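PDB 3HUF: DNA repair and telomere maintenance protein nbs1 from Schizosaccharomyces pombe, which tethers phosphorylated Ctp1 and the Mre11-Rad50 nuclease to coordinate DNA double-strand break repair, its N-terminal FHA and BRCT domains recognising phosphorylated proteins. Local coordinates for residues A[10-18]-A[31-39]. Sequence-based numbering, arbitrary orientation.
Sequences ILKGKSRIL and DDSSHIQVI
The carbonyl oxygen of Asp32 is gripped from both faces of its plane: Arg16 NH2 donates to Asp32 O at 2.8 Å (N-H...O 151°), and the backbone N of His35 arrives from the opposite face. That oxygen lies in the guanidinium plane, at the edge, whereas His35 O, 3.0 Å from Arg16 NH1, is tilted slightly out of it. Arg16 gets there with CG anti to its backbone N (chi1 175°) and a chain extended as far as NE. A water accepts from Arg16 NH1 and donates to Asp31 OD1, linking two groups whose charged atoms stay 4.5 Å apart, NH1 to OD1. A leucine in place of Arg16 would probably leave the carbonyls of Asp32 and His35 without their cross-segment donor and the water without its guanidinium partner. Strands 16-18 and 35-37 are the outermost strands of the two sheets of the FHA beta sandwich; with axes 10.7 Å apart they share no ladder and meet through side chains. Leu18 CD2 meets Ile36 CD1 tip to tip at 3.8 Å, next to Tyr23 of strand 21-26 and Ile4 of strand 2-6, while Leu11 CD2 touches Ile36 CG2. At the other end, Lys12 is the second residue of a type I' turn from Leu11 to Lys14, and its chain, bent at the last torsion, brings NZ to 2.8 Å from Asp31 OD2, a salt bridge nearly along the carboxylate C-O axis. The same NZ donates to Gln37 OE1, the two side chains crossing at about a right angle. Asp31 OD1 meanwhile accepts from Gln37 N, which approaches from above the carboxylate plane.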
loop_
_atom_site.group_PDB
_atom_site.type_symbol
_atom_site.label_atom_id
_atom_site.label_comp_id
_atom_site.label_asym_id
_atom_site.label_seq_id
_atom_site.Cartn_x
_atom_site.Cartn_y
_atom_site.Cartn_z
ATOM N N ILE A 10 -14.297 -26.466 2.260
ATOM C CA ILE A 10 -13.519 -27.006 1.146
ATOM C C ILE A 10 -12.035 -26.585 1.209
ATOM O O ILE A 10 -11.169 -27.287 0.703
ATOM C CB ILE A 10 -14.196 -26.749 -0.227
ATOM C CG1 ILE A 10 -14.249 -25.259 -0.560
ATOM C CG2 ILE A 10 -15.633 -27.327 -0.240
ATOM C CD1 ILE A 10 -14.231 -24.947 -2.055
ATOM N N LEU A 11 -11.756 -25.468 1.883
ATOM C CA LEU A 11 -10.375 -25.062 2.189
ATOM C C LEU A 11 -10.069 -25.208 3.677
ATOM O O LEU A 11 -9.236 -24.484 4.228
ATOM C CB LEU A 11 -10.114 -23.621 1.721
ATOM C CG LEU A 11 -9.860 -23.411 0.229
ATOM C CD1 LEU A 11 -9.910 -21.917 -0.150
ATOM C CD2 LEU A 11 -8.522 -24.022 -0.159
ATOM N N LYS A 12 -10.755 -26.158 4.315
ATOM C CA LYS A 12 -10.642 -26.426 5.753
ATOM C C LYS A 12 -10.960 -25.238 6.652
ATOM O O LYS A 12 -10.491 -25.180 7.786
ATOM C CB LYS A 12 -9.269 -27.011 6.105
ATOM C CG LYS A 12 -8.980 -28.336 5.419
ATOM C CD LYS A 12 -7.477 -28.576 5.288
ATOM C CE LYS A 12 -7.202 -29.900 4.593
ATOM N NZ LYS A 12 -6.304 -29.645 3.430
ATOM N N GLY A 13 -11.755 -24.295 6.158
ATOM C CA GLY A 13 -12.110 -23.101 6.946
ATOM C C GLY A 13 -10.992 -22.072 7.066
ATOM O O GLY A 13 -11.069 -21.138 7.882
ATOM N N LYS A 14 -9.949 -22.248 6.259
ATOM C CA LYS A 14 -8.795 -21.365 6.269
ATOM C C LYS A 14 -8.734 -20.498 5.014
ATOM O O LYS A 14 -9.276 -20.871 3.969
ATOM C CB LYS A 14 -7.522 -22.201 6.404
ATOM C CG LYS A 14 -7.472 -22.880 7.759
ATOM C CD LYS A 14 -6.243 -23.706 7.966
ATOM C CE LYS A 14 -5.934 -23.801 9.472
ATOM N NZ LYS A 14 -7.157 -23.749 10.373
ATOM N N SER A 15 -8.105 -19.331 5.137
ATOM C CA SER A 15 -7.758 -18.509 3.972
ATOM C C SER A 15 -6.276 -18.653 3.672
ATOM O O SER A 15 -5.531 -19.253 4.447
ATOM C CB SER A 15 -8.132 -17.044 4.172
ATOM O OG SER A 15 -7.358 -16.461 5.206
ATOM N N ARG A 16 -5.840 -18.147 2.530
ATOM C CA ARG A 16 -4.432 -18.274 2.192
ATOM C C ARG A 16 -3.957 -17.151 1.296
ATOM O O ARG A 16 -4.594 -16.833 0.305
ATOM C CB ARG A 16 -4.157 -19.629 1.528
ATOM C CG ARG A 16 -2.722 -19.749 1.046
ATOM C CD ARG A 16 -2.320 -21.155 0.774
ATOM N NE ARG A 16 -0.957 -21.199 0.256
ATOM C CZ ARG A 16 -0.379 -22.296 -0.216
ATOM N NH1 ARG A 16 -1.045 -23.449 -0.226
ATOM N NH2 ARG A 16 0.869 -22.239 -0.672
ATOM N N ILE A 17 -2.821 -16.563 1.651
ATOM C CA ILE A 17 -2.176 -15.564 0.802
ATOM C C ILE A 17 -1.372 -16.242 -0.327
ATOM O O ILE A 17 -0.510 -17.074 -0.073
ATOM C CB ILE A 17 -1.240 -14.676 1.626
ATOM C CG1 ILE A 17 -2.033 -13.922 2.688
ATOM C CG2 ILE A 17 -0.582 -13.655 0.753
ATOM C CD1 ILE A 17 -1.112 -13.267 3.685
ATOM N N LEU A 18 -1.669 -15.877 -1.567
ATOM C CA LEU A 18 -1.011 -16.472 -2.717
ATOM C C LEU A 18 0.013 -15.505 -3.297
ATOM O O LEU A 18 -0.309 -14.419 -3.710
ATOM C CB LEU A 18 -2.055 -16.845 -3.800
ATOM C CG LEU A 18 -3.128 -17.865 -3.394
ATOM C CD1 LEU A 18 -3.990 -18.254 -4.644
ATOM C CD2 LEU A 18 -2.504 -19.124 -2.727
ATOM N N ASP A 31 -1.279 -29.282 0.918
ATOM C CA ASP A 31 -1.028 -27.854 1.079
ATOM C C ASP A 31 0.422 -27.525 1.374
ATOM O O ASP A 31 0.875 -27.616 2.519
ATOM C CB ASP A 31 -1.893 -27.294 2.204
ATOM C CG ASP A 31 -3.357 -27.426 1.918
ATOM O OD1 ASP A 31 -3.812 -26.854 0.913
ATOM O OD2 ASP A 31 -4.051 -28.095 2.708
ATOM N N ASP A 32 1.154 -27.147 0.334
ATOM C CA ASP A 32 2.492 -26.603 0.529
ATOM C C ASP A 32 2.663 -25.353 -0.298
ATOM O O ASP A 32 1.711 -24.875 -0.925
ATOM C CB ASP A 32 3.600 -27.649 0.272
ATOM C CG ASP A 32 3.525 -28.289 -1.104
ATOM O OD1 ASP A 32 3.075 -27.635 -2.065
ATOM O OD2 ASP A 32 3.950 -29.463 -1.228
ATOM N N SER A 33 3.881 -24.834 -0.315
ATOM C CA SER A 33 4.165 -23.577 -0.989
ATOM C C SER A 33 3.749 -23.561 -2.464
ATOM O O SER A 33 3.729 -22.491 -3.081
ATOM C CB SER A 33 5.652 -23.268 -0.897
ATOM O OG SER A 33 6.347 -23.937 -1.936
ATOM N N SER A 34 3.428 -24.714 -3.043
ATOM C CA SER A 34 3.038 -24.720 -4.460
ATOM C C SER A 34 1.823 -25.583 -4.801
ATOM O O SER A 34 1.545 -25.830 -5.972
ATOM C CB SER A 34 4.232 -25.037 -5.376
ATOM O OG SER A 34 4.566 -26.406 -5.314
ATOM N N HIS A 35 1.084 -26.003 -3.776
ATOM C CA HIS A 35 -0.113 -26.827 -3.951
ATOM C C HIS A 35 -1.217 -26.394 -2.997
ATOM O O HIS A 35 -0.953 -25.973 -1.849
ATOM C CB HIS A 35 0.177 -28.308 -3.694
ATOM C CG HIS A 35 1.209 -28.909 -4.601
ATOM N ND1 HIS A 35 2.563 -28.800 -4.362
ATOM C CD2 HIS A 35 1.085 -29.652 -5.725
ATOM C CE1 HIS A 35 3.227 -29.418 -5.321
ATOM N NE2 HIS A 35 2.353 -29.946 -6.159
ATOM N N ILE A 36 -2.456 -26.541 -3.452
ATOM C CA ILE A 36 -3.621 -26.176 -2.661
ATOM C C ILE A 36 -4.622 -27.319 -2.745
ATOM O O ILE A 36 -5.145 -27.630 -3.825
ATOM C CB ILE A 36 -4.282 -24.841 -3.182
ATOM C CG1 ILE A 36 -3.258 -23.694 -3.240
ATOM C CG2 ILE A 36 -5.468 -24.428 -2.326
ATOM C CD1 ILE A 36 -3.720 -22.499 -4.052
ATOM N N GLN A 37 -4.880 -27.950 -1.602
ATOM C CA GLN A 37 -5.874 -29.003 -1.503
ATOM C C GLN A 37 -7.281 -28.447 -1.316
ATOM O O GLN A 37 -7.540 -27.634 -0.415
ATOM C CB GLN A 37 -5.567 -29.956 -0.341
ATOM C CG GLN A 37 -6.521 -31.143 -0.305
ATOM C CD GLN A 37 -6.149 -32.200 0.734
ATOM O OE1 GLN A 37 -5.799 -31.889 1.874
ATOM N NE2 GLN A 37 -6.227 -33.452 0.335
ATOM N N VAL A 38 -8.187 -28.913 -2.174
ATOM C CA VAL A 38 -9.575 -28.512 -2.133
ATOM C C VAL A 38 -10.389 -29.782 -2.231
ATOM O O VAL A 38 -10.382 -30.439 -3.275
ATOM C CB VAL A 38 -9.946 -27.579 -3.306
ATOM C CG1 VAL A 38 -11.310 -26.949 -3.049
ATOM C CG2 VAL A 38 -8.911 -26.489 -3.480
ATOM N N ILE A 39 -11.087 -30.129 -1.154
ATOM C CA ILE A 39 -11.765 -31.419 -1.084
ATOM C C ILE A 39 -13.260 -31.331 -1.382
ATOM O O ILE A 39 -14.010 -30.674 -0.654
ATOM C CB ILE A 39 -11.547 -32.099 0.277
ATOM C CG1 ILE A 39 -10.055 -32.027 0.661
ATOM C CG2 ILE A 39 -12.073 -33.541 0.240
ATOM C CD1 ILE A 39 -9.732 -32.546 2.031
HETATM O O HOH W 1 -6.489 -26.637 1.816
HETATM O O HOH W 2 -3.632 -24.007 0.731
#